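PDB 1S7J: phenazine biosynthesis protein PhzF family from Enterococcus faecalis, which probably acts as an isomerase, the activity generally assigned to the PhzF family to which it belongs. Local coordinates for residues A[133-138]-A[148-152]; A[176-180]-A[209-214]; A[35-40]-A[60-66]; A[44-48]-A[71-75]; A[110-116]-A[243-249]. All coordinates share one frame; numbering follows the deposited sequence.

Contact 1: A[133-138]-A[148-152]; sequences LGTKIY and FVLKD
The backbone N of Lys-151 gives its hydrogen to a water 2.6 Å away, and the same water donates to Lys-136 O at 2.9 Å. Thr-135 OG1 is its third partner, with a longer bond, so one water ties residues 133-138 to residues 148-152. Nearby the segments meet directly: Tyr-138 N donates to Val-149 O at 2.9 Å, the one direct hydrogen bond between the two segments. The Tyr-138 ring runs alongside Lys-151 in the same direction, its OH 3.5 Å from Lys-151 CG; a long aliphatic stem suits this exposed place, since its CB can lie by the ring and its CG by the hydroxyl while the ammonium reaches on toward solvent. The inner side is apolar. Ile-137 CD1 sits over one face of the Phe-148 ring, a CH-pi contact 3.9 Å from the centroid. With CG2 anti to the backbone N, the other branch of Ile-137 meets Phe-148 CB at 3.7 Å, and the branched residue thus holds both the ring and its stem. Leu-133 CD2 approaches Phe-148 CD1, and Thr-135 turns its methyl, CG2, to Leu-150 CG at 3.9 Å. Gly-134, with positive phi, is the C' residue of the Schellman motif that ends helix 127-133. The loop after that helix packs on strand 146-149 and the residues that follow, with Val-177 of strand 175-180 touching Leu-133 and Leu-150, and Val-156 of helix 153-158 beside Leu-150.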
# COMPACT_ATOMS: atom_id res chain seq x y z
N LEU A 133 -9.52 -16.89 10.16
CA LEU A 133 -8.11 -17.00 9.77
C LEU A 133 -7.68 -18.43 9.58
O LEU A 133 -6.83 -18.74 8.74
CB LEU A 133 -7.23 -16.37 10.84
CG LEU A 133 -6.64 -14.98 10.61
CD1 LEU A 133 -7.69 -14.02 10.05
CD2 LEU A 133 -6.09 -14.48 11.92
N GLY A 134 -8.24 -19.31 10.41
CA GLY A 134 -7.90 -20.71 10.35
C GLY A 134 -6.57 -20.96 11.05
O GLY A 134 -5.79 -21.83 10.63
N THR A 135 -6.30 -20.21 12.11
CA THR A 135 -5.06 -20.37 12.86
C THR A 135 -5.17 -19.69 14.22
O THR A 135 -6.17 -19.02 14.51
CB THR A 135 -3.86 -19.78 12.08
OG1 THR A 135 -2.63 -20.22 12.67
CG2 THR A 135 -3.92 -18.25 12.07
N LYS A 136 -4.16 -19.90 15.06
CA LYS A 136 -4.13 -19.30 16.38
C LYS A 136 -3.60 -17.86 16.37
O LYS A 136 -2.53 -17.58 15.81
CB LYS A 136 -3.28 -20.13 17.35
CG LYS A 136 -3.27 -19.57 18.77
CD LYS A 136 -2.23 -20.24 19.64
CE LYS A 136 -2.23 -19.65 21.05
NZ LYS A 136 -1.18 -20.26 21.92
N ILE A 137 -4.37 -16.97 16.99
CA ILE A 137 -4.02 -15.56 17.11
C ILE A 137 -3.45 -15.35 18.51
O ILE A 137 -4.16 -15.47 19.51
CB ILE A 137 -5.28 -14.68 16.94
CG1 ILE A 137 -5.84 -14.83 15.52
CG2 ILE A 137 -4.97 -13.22 17.27
CD1 ILE A 137 -7.15 -14.12 15.30
N TYR A 138 -2.15 -15.09 18.58
CA TYR A 138 -1.46 -14.89 19.86
C TYR A 138 -1.78 -13.54 20.53
O TYR A 138 -1.87 -13.46 21.76
CB TYR A 138 0.05 -15.01 19.66
CG TYR A 138 0.50 -16.40 19.31
CD1 TYR A 138 -0.08 -17.11 18.24
CD2 TYR A 138 1.51 -17.03 20.04
CE1 TYR A 138 0.33 -18.41 17.93
CE2 TYR A 138 1.93 -18.34 19.73
CZ TYR A 138 1.33 -19.02 18.68
OH TYR A 138 1.73 -20.30 18.39
N PHE A 148 -3.84 -8.81 14.08
CA PHE A 148 -3.54 -10.08 14.76
C PHE A 148 -2.10 -10.51 14.59
O PHE A 148 -1.53 -10.37 13.52
CB PHE A 148 -4.46 -11.18 14.23
CG PHE A 148 -5.90 -10.80 14.18
CD1 PHE A 148 -6.61 -10.86 12.98
CD2 PHE A 148 -6.57 -10.36 15.34
CE1 PHE A 148 -7.95 -10.50 12.93
CE2 PHE A 148 -7.90 -10.00 15.29
CZ PHE A 148 -8.60 -10.07 14.08
N VAL A 149 -1.52 -11.03 15.65
CA VAL A 149 -0.15 -11.51 15.62
C VAL A 149 -0.22 -13.04 15.59
O VAL A 149 -0.95 -13.64 16.36
CB VAL A 149 0.65 -11.03 16.85
CG1 VAL A 149 2.09 -11.51 16.77
CG2 VAL A 149 0.60 -9.50 16.94
N LEU A 150 0.50 -13.64 14.65
CA LEU A 150 0.49 -15.09 14.51
C LEU A 150 1.78 -15.76 14.94
O LEU A 150 2.74 -15.08 15.34
CB LEU A 150 0.14 -15.46 13.05
CG LEU A 150 -1.32 -15.42 12.57
CD1 LEU A 150 -2.14 -14.32 13.24
CD2 LEU A 150 -1.34 -15.26 11.06
N LYS A 151 1.82 -17.08 14.84
CA LYS A 151 2.97 -17.88 15.25
C LYS A 151 4.33 -17.51 14.61
O LYS A 151 5.28 -17.21 15.32
CB LYS A 151 2.68 -19.37 15.03
CG LYS A 151 3.79 -20.31 15.52
CD LYS A 151 3.49 -21.76 15.18
CE LYS A 151 4.65 -22.66 15.61
NZ LYS A 151 4.40 -24.11 15.34
N ASP A 152 4.41 -17.60 13.29
CA ASP A 152 5.66 -17.28 12.57
C ASP A 152 5.41 -16.86 11.12
O ASP A 152 4.26 -16.70 10.71
CB ASP A 152 6.63 -18.48 12.61
CG ASP A 152 5.96 -19.82 12.21
OD1 ASP A 152 4.84 -19.83 11.65
OD2 ASP A 152 6.57 -20.87 12.48
O HOH W 1 -0.25 -18.63 14.29

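Contact 2: A[176-180]-A[209-214]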
# COMPACT_ATOMS: atom_id res chain seq x y z
N ILE A 176 -5.14 -7.25 9.55
CA ILE A 176 -3.72 -7.37 9.38
C ILE A 176 -3.25 -8.55 10.18
O ILE A 176 -3.78 -8.82 11.25
CB ILE A 176 -2.97 -6.11 9.90
CG1 ILE A 176 -3.47 -4.85 9.18
CG2 ILE A 176 -1.47 -6.27 9.71
CD1 ILE A 176 -2.86 -3.56 9.69
N VAL A 177 -2.29 -9.29 9.64
CA VAL A 177 -1.73 -10.44 10.30
C VAL A 177 -0.21 -10.26 10.23
O VAL A 177 0.32 -9.86 9.18
CB VAL A 177 -2.17 -11.78 9.61
CG1 VAL A 177 -3.68 -11.97 9.74
CG2 VAL A 177 -1.77 -11.79 8.15
N THR A 178 0.47 -10.54 11.32
CA THR A 178 1.93 -10.36 11.39
C THR A 178 2.63 -11.50 12.11
O THR A 178 1.99 -12.40 12.65
CB THR A 178 2.29 -9.06 12.15
OG1 THR A 178 1.17 -8.16 12.13
CG2 THR A 178 3.46 -8.39 11.50
N ALA A 179 3.96 -11.43 12.14
CA ALA A 179 4.79 -12.42 12.81
C ALA A 179 6.27 -12.13 12.54
O ALA A 179 6.60 -11.41 11.60
CB ALA A 179 4.44 -13.81 12.34
N SER A 180 7.14 -12.66 13.39
CA SER A 180 8.58 -12.47 13.23
C SER A 180 9.04 -13.07 11.90
O SER A 180 8.74 -14.24 11.59
CB SER A 180 9.36 -13.13 14.38
OG SER A 180 9.17 -12.46 15.61
N ASN A 209 0.33 0.85 11.64
CA ASN A 209 0.07 -0.00 12.80
C ASN A 209 1.24 -0.98 12.96
O ASN A 209 1.69 -1.25 14.07
CB ASN A 209 -1.22 -0.82 12.62
CG ASN A 209 -2.48 0.06 12.53
OD1 ASN A 209 -2.54 1.13 13.12
ND2 ASN A 209 -3.49 -0.44 11.82
N LEU A 210 1.68 -1.54 11.83
CA LEU A 210 2.79 -2.51 11.79
C LEU A 210 4.11 -2.01 12.33
O LEU A 210 4.73 -2.66 13.19
CB LEU A 210 3.03 -3.01 10.35
CG LEU A 210 2.26 -4.20 9.80
CD1 LEU A 210 2.38 -5.35 10.77
CD2 LEU A 210 0.82 -3.85 9.58
N ILE A 211 4.61 -0.91 11.76
CA ILE A 211 5.89 -0.35 12.18
C ILE A 211 5.95 0.01 13.68
O ILE A 211 6.88 -0.39 14.38
CB ILE A 211 6.32 0.84 11.26
CG1 ILE A 211 6.44 0.35 9.81
CG2 ILE A 211 7.68 1.41 11.70
CD1 ILE A 211 6.90 1.41 8.84
N PRO A 212 4.98 0.80 14.18
CA PRO A 212 5.00 1.15 15.60
C PRO A 212 5.09 -0.11 16.47
O PRO A 212 5.96 -0.22 17.34
CB PRO A 212 3.65 1.84 15.78
CG PRO A 212 3.50 2.57 14.50
CD PRO A 212 3.89 1.52 13.49
N TYR A 213 4.19 -1.07 16.20
CA TYR A 213 4.15 -2.32 16.94
C TYR A 213 5.48 -3.06 17.00
O TYR A 213 5.91 -3.48 18.09
CB TYR A 213 3.07 -3.27 16.35
CG TYR A 213 3.09 -4.65 16.98
CD1 TYR A 213 3.95 -5.64 16.51
CD2 TYR A 213 2.30 -4.94 18.09
CE1 TYR A 213 4.05 -6.87 17.13
CE2 TYR A 213 2.39 -6.18 18.73
CZ TYR A 213 3.28 -7.14 18.24
OH TYR A 213 3.41 -8.36 18.85
N TRP A 214 6.09 -3.28 15.85
CA TRP A 214 7.35 -4.00 15.79
C TRP A 214 8.57 -3.21 16.24
O TRP A 214 9.60 -3.80 16.59
CB TRP A 214 7.56 -4.59 14.40
CG TRP A 214 6.64 -5.74 14.15
CD1 TRP A 214 5.45 -5.71 13.47
CD2 TRP A 214 6.80 -7.08 14.62
NE1 TRP A 214 4.87 -6.95 13.48
CE2 TRP A 214 5.67 -7.81 14.18
CE3 TRP A 214 7.79 -7.74 15.37
CZ2 TRP A 214 5.50 -9.18 14.47
CZ3 TRP A 214 7.62 -9.10 15.66
CH2 TRP A 214 6.49 -9.80 15.21
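Strand 176-180 and helix 209-214 run in roughly the same direction, their axes 32° apart and 10.6 Å from each other at closest approach, a spacing that side chains fill. Thr-178 lies nearest Leu-210, and Ser-180 nearest Trp-214, one helical turn farther along. Ile-176 and Leu-210 reach toward each other tip to tip, and Ile-176 CG2 comes within 3.3 Å of Leu-210 CD2, tighter than ordinary van der Waals contact. The other Leu-210 methyl, CD1, lies beside the Thr-178 side chain, so the forked leucine spans two residues that face the same side of the strand. This is helix-on-sheet packing: helix 207-218 covers one side of strand 175-180, and Pro-212 leaves the helix kinked because its N has no hydrogen to give to the turn before. Trp-214, with CG beside the backbone N and anti to the carbonyl carbon (chi1 -71°), extends its six-membered ring to Ala-179 and Ser-180. There Trp-214 CH2 is 3.6 Å from Ala-179 C, while CZ3 meets Ser-180 OG at 3.7 Å. The large indole suits a place where the backbone has to be covered as well as side chains. Tyr-213 CE1 lies 3.5 Å above one face of the indole, and Phe-186 of strand 186-192 stacks with Trp-214.

Contact 3: A[35-40]-A[60-66]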
# COMPACT_ATOMS: atom_id res chain seq x y z
N MET A 35 -11.96 9.66 -16.23
CA MET A 35 -10.96 9.07 -15.37
C MET A 35 -11.48 7.82 -14.67
O MET A 35 -10.72 6.89 -14.38
CB MET A 35 -10.46 10.09 -14.34
CG MET A 35 -9.70 11.26 -14.96
SD MET A 35 -8.78 12.21 -13.72
CE MET A 35 -9.99 13.50 -13.37
N GLN A 36 -12.77 7.83 -14.35
CA GLN A 36 -13.43 6.70 -13.71
C GLN A 36 -13.47 5.55 -14.71
O GLN A 36 -13.11 4.42 -14.40
CB GLN A 36 -14.86 7.06 -13.33
CG GLN A 36 -15.61 5.94 -12.63
CD GLN A 36 -15.04 5.64 -11.25
OE1 GLN A 36 -15.40 6.30 -10.27
NE2 GLN A 36 -14.14 4.65 -11.17
N ASN A 37 -13.90 5.88 -15.92
CA ASN A 37 -14.02 4.92 -17.00
C ASN A 37 -12.70 4.28 -17.35
O ASN A 37 -12.65 3.11 -17.73
CB ASN A 37 -14.64 5.56 -18.23
CG ASN A 37 -16.17 5.62 -18.16
OD1 ASN A 37 -16.80 6.46 -18.80
ND2 ASN A 37 -16.75 4.70 -17.41
N ILE A 38 -11.61 5.04 -17.24
CA ILE A 38 -10.29 4.49 -17.53
C ILE A 38 -9.92 3.47 -16.50
O ILE A 38 -9.29 2.46 -16.82
CB ILE A 38 -9.21 5.60 -17.56
CG1 ILE A 38 -9.36 6.46 -18.80
CG2 ILE A 38 -7.82 4.99 -17.49
CD1 ILE A 38 -8.52 7.69 -18.79
N ALA A 39 -10.31 3.73 -15.24
CA ALA A 39 -10.00 2.82 -14.13
C ALA A 39 -10.80 1.53 -14.24
O ALA A 39 -10.34 0.45 -13.85
CB ALA A 39 -10.28 3.51 -12.80
N ILE A 40 -12.03 1.64 -14.74
CA ILE A 40 -12.88 0.48 -14.92
C ILE A 40 -12.26 -0.36 -16.02
O ILE A 40 -12.06 -1.58 -15.87
CB ILE A 40 -14.30 0.90 -15.35
CG1 ILE A 40 -14.97 1.70 -14.22
CG2 ILE A 40 -15.13 -0.31 -15.69
CD1 ILE A 40 -16.32 2.29 -14.60
N ARG A 60 -4.70 12.08 -7.88
CA ARG A 60 -6.08 11.62 -7.95
C ARG A 60 -6.03 10.10 -8.14
O ARG A 60 -5.34 9.61 -9.03
CB ARG A 60 -6.75 12.25 -9.15
CG ARG A 60 -8.17 12.66 -8.94
CD ARG A 60 -8.27 14.16 -8.76
NE ARG A 60 -9.30 14.75 -9.61
CZ ARG A 60 -10.61 14.53 -9.48
NH1 ARG A 60 -11.47 15.12 -10.30
NH2 ARG A 60 -11.06 13.72 -8.54
N TRP A 61 -6.71 9.35 -7.28
CA TRP A 61 -6.73 7.89 -7.41
C TRP A 61 -8.13 7.43 -7.67
O TRP A 61 -9.09 7.97 -7.13
CB TRP A 61 -6.23 7.20 -6.15
CG TRP A 61 -5.01 7.78 -5.54
CD1 TRP A 61 -3.73 7.31 -5.65
CD2 TRP A 61 -4.96 8.89 -4.64
NE1 TRP A 61 -2.89 8.05 -4.87
CE2 TRP A 61 -3.62 9.03 -4.23
CE3 TRP A 61 -5.92 9.78 -4.13
CZ2 TRP A 61 -3.20 10.02 -3.33
CZ3 TRP A 61 -5.51 10.77 -3.24
CH2 TRP A 61 -4.17 10.88 -2.85
N PHE A 62 -8.24 6.39 -8.50
CA PHE A 62 -9.51 5.78 -8.85
C PHE A 62 -9.38 4.27 -8.90
O PHE A 62 -8.34 3.76 -9.28
CB PHE A 62 -9.94 6.20 -10.27
CG PHE A 62 -10.41 7.61 -10.37
CD1 PHE A 62 -9.51 8.66 -10.54
CD2 PHE A 62 -11.77 7.91 -10.33
CE1 PHE A 62 -9.95 9.96 -10.67
CE2 PHE A 62 -12.23 9.22 -10.46
CZ PHE A 62 -11.31 10.25 -10.64
N THR A 63 -10.38 3.57 -8.41
CA THR A 63 -10.41 2.15 -8.48
C THR A 63 -11.52 1.78 -9.52
O THR A 63 -12.29 2.64 -9.96
CB THR A 63 -10.62 1.44 -7.12
OG1 THR A 63 -11.95 1.75 -6.67
CG2 THR A 63 -9.63 1.92 -6.08
N PRO A 64 -11.65 0.53 -9.82
CA PRO A 64 -12.75 0.21 -10.70
C PRO A 64 -14.15 0.62 -10.22
O PRO A 64 -15.09 0.68 -10.99
CB PRO A 64 -12.58 -1.23 -11.00
CG PRO A 64 -11.06 -1.39 -10.96
CD PRO A 64 -10.71 -0.59 -9.75
N GLU A 65 -14.27 0.83 -8.89
CA GLU A 65 -15.56 1.22 -8.28
C GLU A 65 -15.79 2.73 -8.28
O GLU A 65 -16.87 3.21 -8.68
CB GLU A 65 -15.67 0.66 -6.88
CG GLU A 65 -16.34 -0.70 -6.87
CD GLU A 65 -16.66 -1.12 -5.46
OE1 GLU A 65 -17.26 -0.30 -4.72
OE2 GLU A 65 -16.30 -2.25 -5.07
N ARG A 66 -14.82 3.47 -7.74
CA ARG A 66 -14.87 4.93 -7.69
C ARG A 66 -13.58 5.54 -7.10
O ARG A 66 -12.64 4.82 -6.79
CB ARG A 66 -16.15 5.41 -6.96
CG ARG A 66 -16.06 5.69 -5.47
CD ARG A 66 -15.82 4.52 -4.53
NE ARG A 66 -14.67 3.67 -4.83
CZ ARG A 66 -13.94 3.06 -3.89
NH1 ARG A 66 -12.93 2.27 -4.24
NH2 ARG A 66 -14.18 3.29 -2.60
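Gln-36 folds its side chain back across the end of strand 56-62 and lays its amide against the turn that follows, where OE1 is only 3.0 Å from Arg-66 CA. CG is anti to the backbone N (chi1 -179°) and the chain bends at chi2 (67°), which brings NE2 to 3.0 Å from Thr-63 O in a weak, bent hydrogen bond. A glutamine suits this place because its amide carries a donor for the turn carbonyl on a flexible stem. The fold here is a helix packed on a strand: helix 35-40, part of helix 32-42, crosses strand 60-62 at -47°, with 8.8 Å between the axes at closest approach. Phe-62 lies in that space. Met-35 CB lies over one face of its ring, a CH-pi contact 4.0 Å from the centroid, and Met-35 SD stands obliquely off the ring in a Met-aromatic contact. Small Ala-39 lets the helix come close, its CB 3.7 Å from Phe-62 CB. Two residues earlier in the strand, Met-35 CE rests near the guanidinium of Arg-60, a group that forms a salt bridge with Glu-67 and a cation-pi contact with Trp-29. The turn is braced from within. Thr-63, whose side chain also touches the predicted active-site residue Glu-46, donates from OG1 to Arg-66 O, which also accepts a bond from the backbone N of Thr-63; Arg-66 NH1 donates to Thr-63 OG1, 2.7 Å away and in the guanidinium plane.

Contact 4: A[44-48]-A[71-75]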
# COMPACT_ATOMS: atom_id res chain seq x y z
N LEU A 44 -7.36 -2.40 -13.06
CA LEU A 44 -6.26 -2.59 -12.11
C LEU A 44 -6.67 -2.13 -10.73
O LEU A 44 -7.70 -1.48 -10.56
CB LEU A 44 -5.01 -1.86 -12.59
CG LEU A 44 -4.34 -2.45 -13.84
CD1 LEU A 44 -3.16 -1.60 -14.26
CD2 LEU A 44 -3.88 -3.87 -13.53
N SER A 45 -5.88 -2.51 -9.73
CA SER A 45 -6.14 -2.16 -8.32
C SER A 45 -6.56 -0.68 -8.21
O SER A 45 -7.67 -0.36 -7.75
CB SER A 45 -4.87 -2.42 -7.48
OG SER A 45 -5.16 -2.51 -6.11
N GLU A 46 -5.68 0.20 -8.66
CA GLU A 46 -5.92 1.64 -8.65
C GLU A 46 -5.27 2.24 -9.90
O GLU A 46 -4.28 1.70 -10.41
CB GLU A 46 -5.26 2.30 -7.40
CG GLU A 46 -6.09 2.32 -6.10
CD GLU A 46 -6.02 1.01 -5.29
OE1 GLU A 46 -6.96 0.76 -4.49
OE2 GLU A 46 -5.03 0.27 -5.43
N THR A 47 -5.82 3.35 -10.36
CA THR A 47 -5.30 4.09 -11.50
C THR A 47 -5.10 5.53 -11.02
O THR A 47 -6.06 6.22 -10.69
CB THR A 47 -6.26 4.10 -12.70
OG1 THR A 47 -6.45 2.77 -13.16
CG2 THR A 47 -5.68 4.95 -13.84
N ALA A 48 -3.86 5.97 -10.95
CA ALA A 48 -3.53 7.31 -10.49
C ALA A 48 -3.35 8.30 -11.63
O ALA A 48 -2.68 8.02 -12.60
CB ALA A 48 -2.27 7.27 -9.64
N CYS A 71 -4.17 6.02 -1.63
CA CYS A 71 -3.60 4.67 -1.76
C CYS A 71 -2.10 4.80 -1.95
O CYS A 71 -1.62 5.43 -2.89
CB CYS A 71 -4.29 3.80 -2.85
SG CYS A 71 -5.36 2.49 -2.13
N GLY A 72 -1.36 4.25 -0.98
CA GLY A 72 0.09 4.32 -0.96
C GLY A 72 0.90 3.79 -2.13
O GLY A 72 1.77 4.50 -2.64
N HIS A 73 0.68 2.54 -2.52
CA HIS A 73 1.46 1.95 -3.61
C HIS A 73 1.29 2.73 -4.91
O HIS A 73 2.22 2.80 -5.71
CB HIS A 73 1.10 0.47 -3.81
CG HIS A 73 -0.27 0.24 -4.32
ND1 HIS A 73 -0.52 -0.25 -5.59
CD2 HIS A 73 -1.49 0.46 -3.76
CE1 HIS A 73 -1.83 -0.32 -5.78
NE2 HIS A 73 -2.44 0.11 -4.69
N ALA A 74 0.12 3.31 -5.11
CA ALA A 74 -0.18 4.09 -6.30
C ALA A 74 0.50 5.45 -6.27
O ALA A 74 0.65 6.10 -7.31
CB ALA A 74 -1.69 4.26 -6.46
N THR A 75 0.82 5.91 -5.07
CA THR A 75 1.49 7.18 -4.92
C THR A 75 2.96 6.94 -5.23
O THR A 75 3.60 7.72 -5.93
CB THR A 75 1.28 7.75 -3.49
OG1 THR A 75 -0.06 8.21 -3.36
CG2 THR A 75 2.20 8.92 -3.23
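Glu-46 meets Ala-74 with its CB, 4.2 Å from Ala-74 CB, and from there its chain bends toward the N-terminal end of helix 72-85. This is the predicted active site, and Glu-46 is the residue assigned to it; the family belongs with the diaminopimelate epimerase-like proteins. CG comes next, 4.0 Å from Cys-71 CB, and the bend at chi2 (83°) then swings the carboxylate out between Cys-71 and His-73. CD lies 3.6 Å from Cys-71 SG, and one oxygen, OE1, is closer still to the sulfur, at 3.3 Å. The other oxygen, OE2, is gripped by two donors: His-73 NE2 at 2.7 Å and Ser-45 OG at 2.9 Å. They reach it from opposite faces of the carboxylate plane, a pincer that should restrict rotation of the group. A histidine suits the first role because its NE2-H lies in the ring plane and meets OE2 at the ring edge, in a somewhat bent bond, and the ring stands nearly upright to the carboxylate, their planes 79° apart. Its chi1 of 68° sets CG between the backbone N and carbonyl carbon, turning the imidazole back from the helix toward Glu-46. Beyond the polar cluster two alanines, Ala-48 and Ala-74, face each other between strand 47-53 and the helix. Ala-48 CB lies 3.9 Å from Ala-74 O, a carbonyl that accepts a hydrogen bond from Thr-78 OG1.

Contact 5: A[110-116]-A[243-249]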
# COMPACT_ATOMS: atom_id res chain seq x y z
N TYR A 110 15.03 3.40 -4.16
CA TYR A 110 13.91 3.34 -3.24
C TYR A 110 13.15 4.63 -3.23
O TYR A 110 13.69 5.69 -3.55
CB TYR A 110 14.35 2.98 -1.84
CG TYR A 110 14.72 1.54 -1.66
CD1 TYR A 110 15.93 1.04 -2.14
CD2 TYR A 110 13.86 0.66 -0.98
CE1 TYR A 110 16.29 -0.29 -1.95
CE2 TYR A 110 14.21 -0.67 -0.79
CZ TYR A 110 15.43 -1.14 -1.27
OH TYR A 110 15.78 -2.45 -1.06
N TYR A 111 11.86 4.51 -2.95
CA TYR A 111 10.94 5.64 -2.87
C TYR A 111 10.33 5.56 -1.46
O TYR A 111 9.93 4.48 -1.01
CB TYR A 111 9.87 5.53 -3.98
CG TYR A 111 10.51 5.43 -5.35
CD1 TYR A 111 11.10 4.23 -5.78
CD2 TYR A 111 10.67 6.56 -6.16
CE1 TYR A 111 11.85 4.17 -6.95
CE2 TYR A 111 11.42 6.50 -7.35
CZ TYR A 111 12.01 5.30 -7.72
OH TYR A 111 12.84 5.25 -8.81
N TYR A 112 10.38 6.67 -0.75
CA TYR A 112 9.89 6.72 0.62
C TYR A 112 8.60 7.47 0.86
O TYR A 112 8.43 8.61 0.44
CB TYR A 112 10.99 7.27 1.53
CG TYR A 112 12.22 6.40 1.54
CD1 TYR A 112 13.14 6.44 0.47
CD2 TYR A 112 12.46 5.50 2.58
CE1 TYR A 112 14.26 5.60 0.45
CE2 TYR A 112 13.58 4.66 2.57
CZ TYR A 112 14.47 4.71 1.51
OH TYR A 112 15.55 3.87 1.50
N LEU A 113 7.66 6.78 1.49
CA LEU A 113 6.37 7.34 1.83
C LEU A 113 6.32 7.46 3.34
O LEU A 113 6.98 6.70 4.05
CB LEU A 113 5.25 6.43 1.35
CG LEU A 113 4.89 6.38 -0.13
CD1 LEU A 113 6.09 6.04 -0.98
CD2 LEU A 113 3.82 5.32 -0.32
N ASP A 114 5.55 8.40 3.83
CA ASP A 114 5.42 8.63 5.27
C ASP A 114 3.98 8.42 5.72
O ASP A 114 3.04 8.85 5.06
CB ASP A 114 5.85 10.07 5.61
CG ASP A 114 5.08 11.11 4.82
OD1 ASP A 114 4.02 11.56 5.29
OD2 ASP A 114 5.53 11.46 3.70
N PHE A 115 3.82 7.76 6.86
CA PHE A 115 2.49 7.50 7.40
C PHE A 115 2.45 7.81 8.89
O PHE A 115 3.47 7.77 9.57
CB PHE A 115 2.09 6.03 7.17
CG PHE A 115 1.79 5.71 5.75
CD1 PHE A 115 0.53 5.97 5.21
CD2 PHE A 115 2.77 5.13 4.93
CE1 PHE A 115 0.24 5.66 3.88
CE2 PHE A 115 2.49 4.82 3.61
CZ PHE A 115 1.22 5.08 3.08
N PRO A 116 1.25 8.15 9.41
CA PRO A 116 1.09 8.47 10.84
C PRO A 116 1.51 7.32 11.76
O PRO A 116 1.31 6.16 11.43
CB PRO A 116 -0.41 8.78 10.96
CG PRO A 116 -1.02 8.08 9.74
CD PRO A 116 -0.01 8.37 8.69
N ARG A 243 5.59 9.55 13.47
CA ARG A 243 5.52 9.30 12.03
C ARG A 243 6.37 8.07 11.66
O ARG A 243 7.39 7.80 12.30
CB ARG A 243 6.03 10.54 11.25
CG ARG A 243 5.44 10.70 9.85
CD ARG A 243 3.94 11.03 9.89
NE ARG A 243 3.36 11.10 8.55
CZ ARG A 243 2.13 11.55 8.28
NH1 ARG A 243 1.69 11.56 7.02
NH2 ARG A 243 1.34 11.98 9.25
N VAL A 244 5.90 7.29 10.68
CA VAL A 244 6.67 6.11 10.22
C VAL A 244 6.95 6.24 8.73
O VAL A 244 6.14 6.81 7.97
CB VAL A 244 5.95 4.77 10.51
CG1 VAL A 244 5.87 4.54 12.00
CG2 VAL A 244 4.58 4.74 9.89
N ILE A 245 8.11 5.73 8.31
CA ILE A 245 8.54 5.80 6.92
C ILE A 245 8.74 4.43 6.28
O ILE A 245 9.39 3.56 6.85
CB ILE A 245 9.90 6.54 6.81
CG1 ILE A 245 9.85 7.87 7.55
CG2 ILE A 245 10.27 6.74 5.34
CD1 ILE A 245 8.80 8.83 7.03
N ILE A 246 8.16 4.25 5.09
CA ILE A 246 8.32 2.99 4.35
C ILE A 246 8.97 3.28 3.00
O ILE A 246 8.56 4.22 2.30
CB ILE A 246 6.98 2.24 4.12
CG1 ILE A 246 6.00 3.10 3.34
CG2 ILE A 246 6.39 1.79 5.42
CD1 ILE A 246 4.69 2.43 3.06
N GLY A 247 9.98 2.52 2.66
CA GLY A 247 10.65 2.70 1.39
C GLY A 247 10.59 1.45 0.56
O GLY A 247 10.84 0.36 1.08
N GLY A 248 10.27 1.58 -0.72
CA GLY A 248 10.21 0.39 -1.56
C GLY A 248 10.64 0.62 -2.99
O GLY A 248 10.61 1.75 -3.48
N THR A 249 11.10 -0.45 -3.65
CA THR A 249 11.51 -0.39 -5.05
C THR A 249 10.27 -0.45 -5.95
O THR A 249 9.14 -0.44 -5.46
CB THR A 249 12.50 -1.54 -5.42
OG1 THR A 249 11.95 -2.81 -5.04
CG2 THR A 249 13.83 -1.34 -4.72
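Tyr-110 and Thr-249 lie side by side, pointing the same way, with Thr-249 CG2 over the centre of the Tyr-110 ring, 3.8 Å from its centroid. Tyr-112 instead spreads its ring above Gly-247: Gly-247 CA stands over the face, 3.9 Å from the centroid, and the absence of a side chain there makes room for the aromatic. Ile-245 crosses Tyr-112 at about a right angle, bringing CG2 to the ring's edge. On the other side of the strands, Ile-246 extends CD1 to the Phe-115 ring edge, near its plane and 3.3 Å from CE2. Ile-246 CG1 sits between the backbone N and carbonyl carbon (chi1 59°), which sends the branch across to Phe-115. At the far end Asp-114 OD1 forms a salt bridge with Arg-243 NH1 at 2.9 Å, the carboxylate and guanidinium planes 36° apart, while the guanidinium lies flat over Pro-116 N. Buried Val-244 and Ile-246 turn toward helix 207-218, and paired backbone bonds, such as Leu-113 N to Ile-246 O at 2.8 Å, make this a regular antiparallel beta pairing of strands 110-116 and 243-259.

Contacts 2 and 4 are buried, whereas contacts 1, 3 and 5 each run from an apolar interior to a more exposed margin. Contacts 1 and 2 sit on the neighbouring strands 146-149 and 175-180, and contacts 4 and 3 on the neighbouring strands 47-53 and 56-62; these two groups lie far apart, the centres of contacts 1 and 3 being about 35 Å from each other. Contact 5 lies between, touching helix 207-218 of contact 2 through Ile-211 and touching contact 4 at Gly-72. Their chemistry differs accordingly: a water bridge at the margin, apolar side chains under a helix, a glutamine at a turn, a buried carboxylate at the predicted site, and continuous backbone pairing.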